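Local coordinates for protein putative surface-anchored fimbrial subunit (Corynebacterium diphtheriae, PDB 3HR6) that forms the shaft of the cell-surface pilus as its major pilin, built of tandem Ig-like modules stabilised by isopeptide and disulfide bonds, at residues L197-T202 with D228-S233; Q272-P277 with W284-S289; I346-K351 with S365-G370. All coordinates share one frame; numbering follows the deposited sequence.

Contact 1 of 3, residues L197-T202 with D228-S233; sequences LGKPDT and DRTVLS
Lys199 and Pro200 meet Thr230 in a small, buried, partly water-bridged contact between a loop and a strand of the middle Ig-like (Cna-B-like) module of the pilin. The loop leads from strand 187-192 to strand 206-209. Backbone hydrogen bonds of Gly198 with Pro259 and of Asp201 with Glu257 tie it to strand 251-259, which belongs to one sheet. Thr230 lies on strand 229-236, in another sheet. The contact therefore bridges two sheets of the module. No direct hydrogen bond crosses it. Thr230 points toward the loop and presents two branches. Its hydroxyl lies beside the backbone N (chi1 -53°), and this turns the methyl group to the proline ring. Thr230 CG2 lies 4.1 Å from Pro200 CD, a loose apolar touch. Lys199 passes the threonine at about a right angle, and its CG comes within 3.6 Å of Thr230 OG1. Gln225 NE2 on the adjoining strand 219-226 is hydrogen-bonded to the same hydroxyl. Leu232 also points toward the loop, and its side chain packs on Ile205. Two waters link the segments through a single carbonyl. Water 1 accepts from Thr230 N at 3.0 Å and lies 3.2 Å from Leu197 O. Water 2 donates to Leu197 O at 3.0 Å and is hydrogen-bonded to Thr230 OG1 at 2.7 Å.

Contact 2 of 3, residues Q272-P277 with W284-S289; sequences QAWVLP and WDPEES
Pro286 sets its CB and its own carbonyl oxygen over one face of the Trp274 indole. Pro286 O sits 3.4 Å above the indole plane, over the centre of the ring system. Pro286 CB is 3.6 Å from the centroid of the Trp274 five-membered ring, a CH-pi contact. At the indole edge, Trp274 NE1 makes a weak but fairly straight hydrogen bond to Glu287 OE2, 3.4 Å long with an N-H...O angle of 162°. The carboxylate is turned 64° from the ring plane. Glu287 CG stands beside its backbone N (chi1 -51°), and the extended chain beyond it carries OE2 to the indole edge. The stronger partner of this carboxylate is Arg229, at OE1.

Strand 268-276 belongs to the middle Ig-like module and pairs with strand 187-192. The loop that follows it turns back to cover the strand end. A type I beta turn from Asp285 to Glu288 makes the bend. Asp285 OD1 closes an Asx turn by accepting from Glu287 N at 2.8 Å.

Trp284 lies between two groups: Pro286 CA is offset over one face, and Leu276 CD2 is 3.9 Å from the six-membered ring centroid on the opposite face. Trp284 CH2 also touches Leu276 CB at 3.6 Å. On the polar side, water 3 accepts from Gln272 N and is hydrogen-bonded to Glu287 OE2. Water 4 lies 2.7 Å from Gln272 O and is also hydrogen-bonded to Glu287 OE2.

Contact 3 of 3, residues I346-K351 with S365-G370; sequences ISLDGK and SGIHLG
Leu348 opens a type I' beta turn that ends at Lys351, and its CA comes nearest to that of Gly366 on strand 361-375, 6.6 Å away. The turn is closed by two backbone hydrogen bonds, from Leu348 N to Lys351 O at 2.8 Å and from Lys351 N to Leu348 O at 3.0 Å. Asp349 and Gly350 at its corner both have positive phi. Gly366 also has positive phi (74°), a conformation that suits glycine.

Leu348 carries the side-chain contact, which is partly apolar and partly made against backbone oxygens. Its CG lies beside the backbone N (chi1 -55°), with both methyls turned to the strand. Leu348 CD1 and CD2 each lie 3.8 Å from Ile367 CG1, so the two leucine branches straddle one methylene group. The leucine also packs over a backbone oxygen: Leu348 CB and CD1 are each 3.6 Å from Ser365 O. Gly366 has no side chain, and Leu348 CD2 approaches its carbonyl oxygen at 4.0 Å. No hydrogen bond joins the two segments directly.

Residues of the calcium-binding loop lie close by. Ser347 N is hydrogen-bonded to Gln158 OE1, and Gln158 is also a calcium ligand. Val163 makes backbone hydrogen bonds with both Asp349 and Gly366, so one residue is tied to the turn and to the strand.

The turn sits in the loop between strands 327-333 and 354-355 of the C-terminal Ig-like module. Ile346 and Ile367 both pack on Leu330 of strand 327-333 and on Phe392 of strand 391-398, two strands linked by the Cys333-Cys393 disulfide. Ile367 also rests on Ile309 of strand 302-315, which pairs with strand 361-375.

How the contacts relate
The three contacts follow one another along the chain, each closing before the next opens, and all reach the same mixed sheet. Contacts 1 and 2 have centres about 14 Å apart and touch. Arg229 NH2 of contact 1 forms a 3.1 Å salt bridge to Glu287 OE1 of contact 2. Val231 CG1 also packs on Trp284 O at 4.1 Å. Contact 3 stands apart, its centre about 21 Å from that of contact 1 and about 30 Å from that of contact 2, and touches neither. Contact 3 is the one near the calcium site: the Leu348 side chain is about 11 Å from the ion, whereas contacts 1 and 2 lie away from it.

Contact 1 of 3, residues L197-T202 with D228-S233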
# COMPACT_ATOMS: atom_id res chain seq x y z
N LEU A 197 -3.91 -13.67 3.08
CA LEU A 197 -2.59 -14.16 2.66
C LEU A 197 -1.75 -14.64 3.80
O LEU A 197 -1.73 -14.02 4.90
CB LEU A 197 -1.80 -13.07 1.93
CG LEU A 197 -2.54 -12.44 0.74
CD1 LEU A 197 -1.61 -11.44 -0.02
CD2 LEU A 197 -2.95 -13.57 -0.21
N GLY A 198 -1.03 -15.70 3.54
CA GLY A 198 -0.02 -16.19 4.47
C GLY A 198 1.25 -15.36 4.38
O GLY A 198 1.31 -14.37 3.69
N LYS A 199 2.29 -15.79 5.09
CA LYS A 199 3.50 -15.02 5.09
C LYS A 199 4.22 -15.16 3.74
O LYS A 199 4.15 -16.20 3.12
CB LYS A 199 4.40 -15.45 6.25
CG LYS A 199 3.84 -14.96 7.59
CD LYS A 199 4.78 -15.20 8.71
CE LYS A 199 4.11 -14.98 10.04
NZ LYS A 199 3.19 -16.09 10.36
N PRO A 200 4.89 -14.10 3.31
CA PRO A 200 5.63 -14.08 2.05
C PRO A 200 6.76 -15.07 2.08
O PRO A 200 7.44 -15.21 3.12
CB PRO A 200 6.22 -12.68 2.02
CG PRO A 200 5.49 -11.90 3.12
CD PRO A 200 5.17 -12.91 4.12
N ASP A 201 7.00 -15.74 0.96
CA ASP A 201 8.15 -16.64 0.87
C ASP A 201 9.44 -15.81 0.88
O ASP A 201 9.67 -15.04 -0.03
CB ASP A 201 8.04 -17.47 -0.40
CG ASP A 201 9.22 -18.43 -0.60
OD1 ASP A 201 10.27 -18.37 0.09
OD2 ASP A 201 9.05 -19.31 -1.45
N THR A 202 10.28 -15.95 1.90
CA THR A 202 11.43 -15.05 1.97
C THR A 202 12.40 -15.25 0.81
O THR A 202 13.10 -14.31 0.46
CB THR A 202 12.21 -15.05 3.32
OG1 THR A 202 12.78 -16.35 3.58
CG2 THR A 202 11.32 -14.63 4.46
N ASP A 228 -3.99 -9.89 12.68
CA ASP A 228 -4.05 -11.09 11.84
C ASP A 228 -3.47 -10.83 10.46
O ASP A 228 -3.74 -11.58 9.51
CB ASP A 228 -5.49 -11.60 11.73
CG ASP A 228 -6.44 -10.59 11.08
OD1 ASP A 228 -6.05 -9.45 10.78
OD2 ASP A 228 -7.62 -10.95 10.90
N ARG A 229 -2.70 -9.76 10.33
CA ARG A 229 -2.05 -9.45 9.07
C ARG A 229 -0.54 -9.32 9.19
O ARG A 229 -0.03 -8.78 10.15
CB ARG A 229 -2.64 -8.20 8.45
CG ARG A 229 -4.14 -8.42 8.09
CD ARG A 229 -4.80 -7.12 7.88
NE ARG A 229 -4.27 -6.43 6.72
CZ ARG A 229 -4.62 -5.20 6.32
NH1 ARG A 229 -5.45 -4.47 7.05
NH2 ARG A 229 -4.06 -4.68 5.25
N THR A 230 0.16 -9.80 8.16
CA THR A 230 1.61 -9.64 8.02
C THR A 230 1.94 -8.35 7.30
O THR A 230 1.41 -8.08 6.23
CB THR A 230 2.20 -10.79 7.19
OG1 THR A 230 1.81 -12.03 7.75
CG2 THR A 230 3.74 -10.71 7.23
N VAL A 231 2.83 -7.56 7.88
CA VAL A 231 3.46 -6.45 7.22
C VAL A 231 4.84 -6.90 6.74
O VAL A 231 5.62 -7.49 7.49
CB VAL A 231 3.68 -5.27 8.19
CG1 VAL A 231 4.33 -4.10 7.46
CG2 VAL A 231 2.37 -4.85 8.86
N LEU A 232 5.09 -6.65 5.46
CA LEU A 232 6.39 -6.82 4.83
C LEU A 232 7.00 -5.43 4.72
O LEU A 232 6.36 -4.51 4.27
CB LEU A 232 6.24 -7.40 3.45
CG LEU A 232 7.50 -7.43 2.56
CD1 LEU A 232 8.64 -8.21 3.17
CD2 LEU A 232 7.15 -7.96 1.18
N SER A 233 8.26 -5.30 5.10
CA SER A 233 8.93 -4.00 5.12
C SER A 233 10.29 -4.13 4.50
O SER A 233 11.01 -5.06 4.85
CB SER A 233 9.14 -3.60 6.57
OG SER A 233 9.85 -2.38 6.65
O HOH W 1 -1.55 -11.07 6.06
O HOH W 2 0.02 -13.97 7.36

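Contact 2 of 3, residues Q272-P277 with W284-S289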
# COMPACT_ATOMS: atom_id res chain seq x y z
N GLN A 272 -2.47 -2.79 -0.72
CA GLN A 272 -1.76 -1.55 -1.01
C GLN A 272 -0.40 -1.60 -0.32
O GLN A 272 -0.23 -2.33 0.61
CB GLN A 272 -2.53 -0.37 -0.44
CG GLN A 272 -3.48 0.32 -1.38
CD GLN A 272 -4.11 1.52 -0.70
OE1 GLN A 272 -4.80 1.36 0.32
NE2 GLN A 272 -3.84 2.72 -1.21
N ALA A 273 0.58 -0.83 -0.84
CA ALA A 273 1.88 -0.65 -0.15
C ALA A 273 2.01 0.84 0.12
O ALA A 273 1.25 1.65 -0.42
CB ALA A 273 3.06 -1.15 -0.99
N TRP A 274 3.01 1.19 0.91
CA TRP A 274 3.23 2.57 1.26
C TRP A 274 4.70 2.86 1.26
O TRP A 274 5.48 2.01 1.66
CB TRP A 274 2.73 2.81 2.66
CG TRP A 274 1.24 2.56 2.87
CD1 TRP A 274 0.61 1.35 2.87
CD2 TRP A 274 0.23 3.52 3.22
NE1 TRP A 274 -0.74 1.51 3.10
CE2 TRP A 274 -0.97 2.83 3.38
CE3 TRP A 274 0.25 4.90 3.42
CZ2 TRP A 274 -2.18 3.47 3.68
CZ3 TRP A 274 -0.97 5.55 3.73
CH2 TRP A 274 -2.15 4.82 3.86
N VAL A 275 5.06 4.07 0.83
CA VAL A 275 6.45 4.55 0.89
C VAL A 275 6.58 5.66 1.93
O VAL A 275 5.71 6.55 2.02
CB VAL A 275 7.04 4.95 -0.44
CG1 VAL A 275 6.29 6.06 -1.13
CG2 VAL A 275 8.55 5.31 -0.28
N LEU A 276 7.60 5.49 2.78
CA LEU A 276 7.94 6.46 3.82
C LEU A 276 9.38 6.89 3.67
O LEU A 276 10.27 6.05 3.63
CB LEU A 276 7.78 5.84 5.20
CG LEU A 276 7.90 6.76 6.39
CD1 LEU A 276 6.66 7.67 6.46
CD2 LEU A 276 8.00 5.94 7.66
N PRO A 277 9.64 8.21 3.62
CA PRO A 277 11.02 8.71 3.46
C PRO A 277 11.75 8.78 4.83
O PRO A 277 12.30 9.82 5.17
CB PRO A 277 10.80 10.11 2.89
CG PRO A 277 9.52 10.53 3.49
CD PRO A 277 8.64 9.29 3.64
N TRP A 284 6.72 -0.28 11.94
CA TRP A 284 5.74 0.69 11.44
C TRP A 284 4.58 -0.02 10.77
O TRP A 284 4.78 -0.89 9.91
CB TRP A 284 6.43 1.62 10.47
CG TRP A 284 5.58 2.62 9.79
CD1 TRP A 284 4.80 3.57 10.39
CD2 TRP A 284 5.51 2.86 8.38
NE1 TRP A 284 4.20 4.34 9.42
CE2 TRP A 284 4.61 3.93 8.18
CE3 TRP A 284 6.07 2.24 7.26
CZ2 TRP A 284 4.30 4.39 6.91
CZ3 TRP A 284 5.77 2.70 6.01
CH2 TRP A 284 4.88 3.77 5.82
N ASP A 285 3.37 0.31 11.20
CA ASP A 285 2.16 -0.11 10.54
C ASP A 285 1.73 1.03 9.61
O ASP A 285 1.31 2.09 10.11
CB ASP A 285 1.04 -0.42 11.54
CG ASP A 285 -0.26 -0.89 10.85
OD1 ASP A 285 -0.34 -0.83 9.61
OD2 ASP A 285 -1.18 -1.36 11.55
N PRO A 286 1.89 0.85 8.27
CA PRO A 286 1.57 1.90 7.34
C PRO A 286 0.08 2.24 7.30
O PRO A 286 -0.28 3.30 6.78
CB PRO A 286 2.02 1.33 5.99
CG PRO A 286 1.99 -0.13 6.15
CD PRO A 286 2.26 -0.40 7.59
N GLU A 287 -0.75 1.36 7.85
CA GLU A 287 -2.19 1.60 7.89
C GLU A 287 -2.64 1.89 9.33
O GLU A 287 -3.75 1.54 9.72
CB GLU A 287 -2.95 0.44 7.19
CG GLU A 287 -2.38 0.13 5.76
CD GLU A 287 -3.16 -0.90 4.95
OE1 GLU A 287 -4.03 -1.56 5.57
OE2 GLU A 287 -2.90 -1.04 3.73
N GLU A 288 -1.74 2.52 10.10
CA GLU A 288 -2.05 3.08 11.42
C GLU A 288 -2.58 4.52 11.26
O GLU A 288 -2.43 5.15 10.20
CB GLU A 288 -0.76 3.06 12.24
CG GLU A 288 -0.83 3.38 13.72
CD GLU A 288 0.33 4.28 14.16
OE1 GLU A 288 1.34 4.41 13.42
OE2 GLU A 288 0.23 4.90 15.23
N SER A 289 -3.11 5.08 12.34
CA SER A 289 -4.20 6.08 12.31
C SER A 289 -3.90 7.49 12.84
O SER A 289 -3.84 8.44 12.05
CB SER A 289 -5.34 5.50 13.13
OG SER A 289 -4.79 4.95 14.30
O HOH W 3 -2.93 -3.65 2.10
O HOH W 4 -0.29 -1.77 3.26

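Contact 3 of 3, residues I346-K351 with S365-G370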
# COMPACT_ATOMS: atom_id res chain seq x y z
N ILE A 346 -10.18 -27.75 -12.12
CA ILE A 346 -9.73 -26.59 -11.36
C ILE A 346 -9.56 -27.00 -9.93
O ILE A 346 -10.44 -27.65 -9.35
CB ILE A 346 -10.72 -25.41 -11.57
CG1 ILE A 346 -10.60 -24.96 -13.02
CG2 ILE A 346 -10.46 -24.28 -10.55
CD1 ILE A 346 -11.71 -24.02 -13.50
N SER A 347 -8.42 -26.61 -9.36
CA SER A 347 -8.11 -26.91 -7.96
C SER A 347 -8.45 -25.72 -7.07
O SER A 347 -8.12 -24.58 -7.39
CB SER A 347 -6.62 -27.29 -7.84
OG SER A 347 -6.29 -27.61 -6.54
N LEU A 348 -9.12 -25.99 -5.96
CA LEU A 348 -9.45 -24.95 -4.97
C LEU A 348 -9.07 -25.47 -3.60
O LEU A 348 -9.59 -26.49 -3.13
CB LEU A 348 -10.96 -24.58 -4.92
CG LEU A 348 -11.55 -24.18 -6.25
CD1 LEU A 348 -13.10 -24.06 -6.25
CD2 LEU A 348 -10.91 -22.82 -6.73
N ASP A 349 -8.18 -24.74 -2.95
CA ASP A 349 -7.59 -25.13 -1.68
C ASP A 349 -7.12 -26.59 -1.68
O ASP A 349 -7.40 -27.33 -0.75
CB ASP A 349 -8.62 -24.86 -0.56
CG ASP A 349 -7.97 -24.58 0.76
OD1 ASP A 349 -6.75 -24.50 0.84
OD2 ASP A 349 -8.70 -24.47 1.76
N GLY A 350 -6.41 -26.99 -2.75
CA GLY A 350 -5.88 -28.33 -2.90
C GLY A 350 -6.89 -29.43 -3.18
O GLY A 350 -6.55 -30.63 -3.09
N LYS A 351 -8.14 -29.06 -3.50
CA LYS A 351 -9.12 -30.08 -3.86
C LYS A 351 -9.43 -29.90 -5.31
O LYS A 351 -9.58 -28.79 -5.75
CB LYS A 351 -10.41 -29.92 -3.03
CG LYS A 351 -10.21 -29.98 -1.55
CD LYS A 351 -9.70 -31.33 -1.10
CE LYS A 351 -9.82 -31.49 0.39
NZ LYS A 351 -9.70 -32.91 0.75
N SER A 365 -15.37 -22.74 -3.20
CA SER A 365 -15.03 -21.39 -2.70
C SER A 365 -13.64 -20.98 -3.14
O SER A 365 -12.80 -21.82 -3.46
CB SER A 365 -15.05 -21.33 -1.16
OG SER A 365 -16.24 -21.85 -0.60
N GLY A 366 -13.40 -19.68 -3.12
CA GLY A 366 -12.08 -19.16 -3.37
C GLY A 366 -11.55 -19.15 -4.78
O GLY A 366 -10.32 -19.22 -5.03
N ILE A 367 -12.47 -19.01 -5.71
CA ILE A 367 -12.19 -18.92 -7.10
C ILE A 367 -11.76 -17.48 -7.39
O ILE A 367 -12.58 -16.55 -7.30
CB ILE A 367 -13.41 -19.27 -7.98
CG1 ILE A 367 -13.94 -20.69 -7.68
CG2 ILE A 367 -13.01 -19.16 -9.41
CD1 ILE A 367 -15.38 -20.96 -8.15
N HIS A 368 -10.50 -17.30 -7.77
CA HIS A 368 -10.00 -15.97 -8.16
C HIS A 368 -10.44 -15.71 -9.58
O HIS A 368 -10.07 -16.42 -10.52
CB HIS A 368 -8.48 -15.91 -8.02
CG HIS A 368 -7.89 -14.69 -8.65
ND1 HIS A 368 -6.74 -14.71 -9.44
CD2 HIS A 368 -8.29 -13.39 -8.62
CE1 HIS A 368 -6.46 -13.48 -9.83
NE2 HIS A 368 -7.41 -12.67 -9.39
N LEU A 369 -11.25 -14.69 -9.77
CA LEU A 369 -11.82 -14.38 -11.07
C LEU A 369 -11.01 -13.41 -11.91
O LEU A 369 -10.94 -13.54 -13.11
CB LEU A 369 -13.21 -13.81 -10.84
CG LEU A 369 -14.18 -14.76 -10.19
CD1 LEU A 369 -15.43 -13.98 -9.86
CD2 LEU A 369 -14.56 -15.89 -11.13
N GLY A 370 -10.38 -12.45 -11.24
CA GLY A 370 -9.64 -11.41 -11.94
C GLY A 370 -9.20 -10.32 -10.99
O GLY A 370 -9.48 -10.42 -9.79